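Local coordinates for uncharacterized protein (Parabacteroides distasonis, PDB 4KW2), which is of unknown function but adopts a xylose isomerase-like TIM barrel and may, by family resemblance, act as a sugar isomerase or related enzyme, at residues 203-211 and 252-260. Sequence-based numbering, arbitrary orientation.
With SO4 (sulfate ion), chain B.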
# COMPACT_ATOMS: atom_id res chain seq x y z
N HIS A 203 16.10 0.84 6.68
CA HIS A 203 14.69 0.64 6.99
C HIS A 203 14.15 -0.61 6.33
O HIS A 203 14.10 -0.69 5.10
CB HIS A 203 13.87 1.83 6.52
CG HIS A 203 13.86 2.98 7.46
ND1 HIS A 203 13.04 4.08 7.29
CD2 HIS A 203 14.55 3.21 8.61
CE1 HIS A 203 13.23 4.93 8.28
NE2 HIS A 203 14.15 4.42 9.09
N LEU A 204 13.76 -1.59 7.14
CA LEU A 204 12.98 -2.73 6.67
C LEU A 204 11.52 -2.45 6.93
O LEU A 204 11.10 -2.38 8.08
CB LEU A 204 13.38 -4.00 7.41
CG LEU A 204 14.40 -4.91 6.75
CD1 LEU A 204 15.65 -4.11 6.39
CD2 LEU A 204 14.73 -6.05 7.70
N LYS A 205 10.76 -2.28 5.85
CA LYS A 205 9.32 -2.06 5.94
C LYS A 205 8.59 -3.38 5.71
O LYS A 205 9.05 -4.21 4.94
CB LYS A 205 8.90 -1.03 4.89
CG LYS A 205 7.46 -0.54 5.01
CD LYS A 205 7.21 0.62 4.06
CE LYS A 205 5.73 0.86 3.82
NZ LYS A 205 5.00 1.18 5.08
N ASP A 206 7.46 -3.56 6.39
CA ASP A 206 6.62 -4.75 6.23
C ASP A 206 7.42 -6.04 6.29
O ASP A 206 7.36 -6.88 5.40
CB ASP A 206 5.82 -4.66 4.92
CG ASP A 206 4.77 -3.57 4.96
OD1 ASP A 206 4.03 -3.49 5.97
OD2 ASP A 206 4.69 -2.78 4.00
N LEU A 207 8.18 -6.18 7.37
CA LEU A 207 8.99 -7.36 7.59
C LEU A 207 8.07 -8.56 7.68
O LEU A 207 7.05 -8.50 8.35
CB LEU A 207 9.81 -7.24 8.88
CG LEU A 207 10.71 -8.44 9.20
CD1 LEU A 207 11.67 -8.69 8.06
CD2 LEU A 207 11.45 -8.22 10.50
N THR A 208 8.43 -9.63 6.97
CA THR A 208 7.68 -10.88 7.00
C THR A 208 8.52 -11.99 7.62
O THR A 208 9.72 -11.84 7.86
CB THR A 208 7.24 -11.32 5.59
OG1 THR A 208 8.40 -11.54 4.77
CG2 THR A 208 6.38 -10.25 4.95
N ASP A 209 7.85 -13.10 7.89
CA ASP A 209 8.49 -14.31 8.41
C ASP A 209 9.58 -14.77 7.43
O ASP A 209 9.29 -15.07 6.28
CB ASP A 209 7.42 -15.40 8.57
CG ASP A 209 7.87 -16.55 9.44
OD1 ASP A 209 9.06 -16.66 9.79
OD2 ASP A 209 7.00 -17.37 9.80
N LYS A 210 10.82 -14.79 7.91
CA LYS A 210 11.99 -15.18 7.10
C LYS A 210 12.19 -14.34 5.83
O LYS A 210 12.81 -14.78 4.87
CB LYS A 210 11.93 -16.68 6.81
CG LYS A 210 12.23 -17.51 8.05
CD LYS A 210 11.32 -18.71 8.21
CE LYS A 210 11.53 -19.37 9.56
NZ LYS A 210 10.27 -19.96 10.09
N MSE A 211 11.69 -13.10 5.87
CA MSE A 211 11.65 -12.18 4.71
C MSE A 211 11.09 -12.82 3.46
O MSE A 211 11.49 -12.49 2.35
CB MSE A 211 13.02 -11.54 4.50
CG MSE A 211 13.28 -10.57 5.64
SE MSE A 211 15.10 -9.83 5.53
CE MSE A 211 14.77 -8.73 3.94
N GLU A 252 6.06 -14.80 14.86
CA GLU A 252 6.43 -14.79 13.45
C GLU A 252 7.63 -13.90 13.19
O GLU A 252 8.56 -14.28 12.48
CB GLU A 252 5.25 -14.36 12.57
CG GLU A 252 4.24 -15.47 12.34
CD GLU A 252 2.97 -15.00 11.66
OE1 GLU A 252 2.81 -13.79 11.40
OE2 GLU A 252 2.11 -15.87 11.38
N ILE A 253 7.62 -12.70 13.78
CA ILE A 253 8.70 -11.75 13.58
C ILE A 253 9.97 -12.24 14.28
O ILE A 253 11.07 -12.08 13.75
CB ILE A 253 8.30 -10.33 14.06
CG1 ILE A 253 7.07 -9.83 13.30
CG2 ILE A 253 9.45 -9.35 13.87
CD1 ILE A 253 7.25 -9.71 11.80
N ARG A 254 9.83 -12.89 15.44
CA ARG A 254 10.99 -13.46 16.13
C ARG A 254 11.75 -14.47 15.28
O ARG A 254 12.97 -14.60 15.43
CB ARG A 254 10.60 -14.05 17.49
CG ARG A 254 10.59 -12.99 18.58
CD ARG A 254 10.09 -13.52 19.91
NE ARG A 254 10.95 -14.54 20.49
CZ ARG A 254 12.12 -14.32 21.09
NH1 ARG A 254 12.63 -13.09 21.17
NH2 ARG A 254 12.80 -15.33 21.61
N ASN A 255 11.07 -15.16 14.37
CA ASN A 255 11.75 -16.02 13.38
C ASN A 255 12.73 -15.27 12.49
O ASN A 255 13.81 -15.78 12.20
CB ASN A 255 10.74 -16.71 12.47
CG ASN A 255 9.92 -17.75 13.20
OD1 ASN A 255 10.40 -18.40 14.11
ND2 ASN A 255 8.67 -17.91 12.79
N SER A 256 12.36 -14.08 12.04
CA SER A 256 13.26 -13.26 11.23
C SER A 256 14.32 -12.59 12.09
O SER A 256 15.49 -12.56 11.72
CB SER A 256 12.48 -12.20 10.45
OG SER A 256 11.76 -12.81 9.40
N LEU A 257 13.92 -12.06 13.25
CA LEU A 257 14.87 -11.40 14.16
C LEU A 257 16.00 -12.34 14.56
O LEU A 257 17.13 -11.90 14.76
CB LEU A 257 14.15 -10.87 15.40
CG LEU A 257 13.19 -9.71 15.12
CD1 LEU A 257 12.48 -9.28 16.40
CD2 LEU A 257 13.91 -8.53 14.49
N GLU A 258 15.69 -13.63 14.64
CA GLU A 258 16.68 -14.67 14.94
C GLU A 258 17.93 -14.56 14.05
O GLU A 258 19.05 -14.54 14.55
CB GLU A 258 16.03 -16.05 14.77
CG GLU A 258 16.91 -17.24 15.10
CD GLU A 258 16.21 -18.57 14.87
OE1 GLU A 258 14.97 -18.58 14.77
OE2 GLU A 258 16.91 -19.60 14.80
N PHE A 259 17.72 -14.47 12.74
CA PHE A 259 18.84 -14.40 11.80
C PHE A 259 19.47 -13.00 11.73
O PHE A 259 20.67 -12.86 11.53
CB PHE A 259 18.39 -14.83 10.41
CG PHE A 259 17.89 -16.24 10.36
CD1 PHE A 259 18.79 -17.30 10.32
CD2 PHE A 259 16.53 -16.51 10.38
CE1 PHE A 259 18.34 -18.61 10.28
CE2 PHE A 259 16.07 -17.82 10.34
CZ PHE A 259 16.97 -18.87 10.29
N LEU A 260 18.64 -11.98 11.89
CA LEU A 260 19.12 -10.60 11.87
C LEU A 260 20.01 -10.29 13.06
O LEU A 260 20.92 -9.47 12.96
CB LEU A 260 17.94 -9.63 11.85
CG LEU A 260 17.08 -9.67 10.60
CD1 LEU A 260 15.79 -8.90 10.84
CD2 LEU A 260 17.83 -9.12 9.40
S SO4 B . 10.15 -17.97 21.95
O1 SO4 B . 11.57 -17.72 22.28
O2 SO4 B . 9.32 -17.68 23.14
O3 SO4 B . 9.72 -17.11 20.82
O4 SO4 B . 9.98 -19.39 21.59
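The hydroxyl of S256 shows how one small side chain can pin a turn to a helix. Its OG donates to T208 O at 2.7 Å, in the carbonyl plane and using a lone pair of that oxygen, and accepts a weak, bent bond from K210 N. M211 N also donates to T208 O, closing a type II beta turn over 208-211. Beside this, D209 lays its carboxylate almost parallel to the amide of N255, the planes 14° apart. N255 ND2 meets D209 OD1 at 3.3 Å on the syn side, though tilted out of the carboxylate plane, with a weaker bond to OD2. With CG anti to the backbone N (chi1 -164°), D209 brings this group to the helix, and its neighbour in the turn, K210, sets NZ 3.5 Å from D209 OD1 in a salt bridge. Replacing D209 by an alanine is likely to leave N255 ND2 and the K210 ammonium without this carboxylate partner. Deeper in, L207 CD2 lies 4.1 Å from both I253 CG2 and S256 CB, and L260 CD1 adjoins L204 and L207. The chain leaving barrel strand 199-204 is thus seated on helix 250-262, which follows the last strand; D209 OD1, shared by ammonium and amide, probably has its charge partly neutralised.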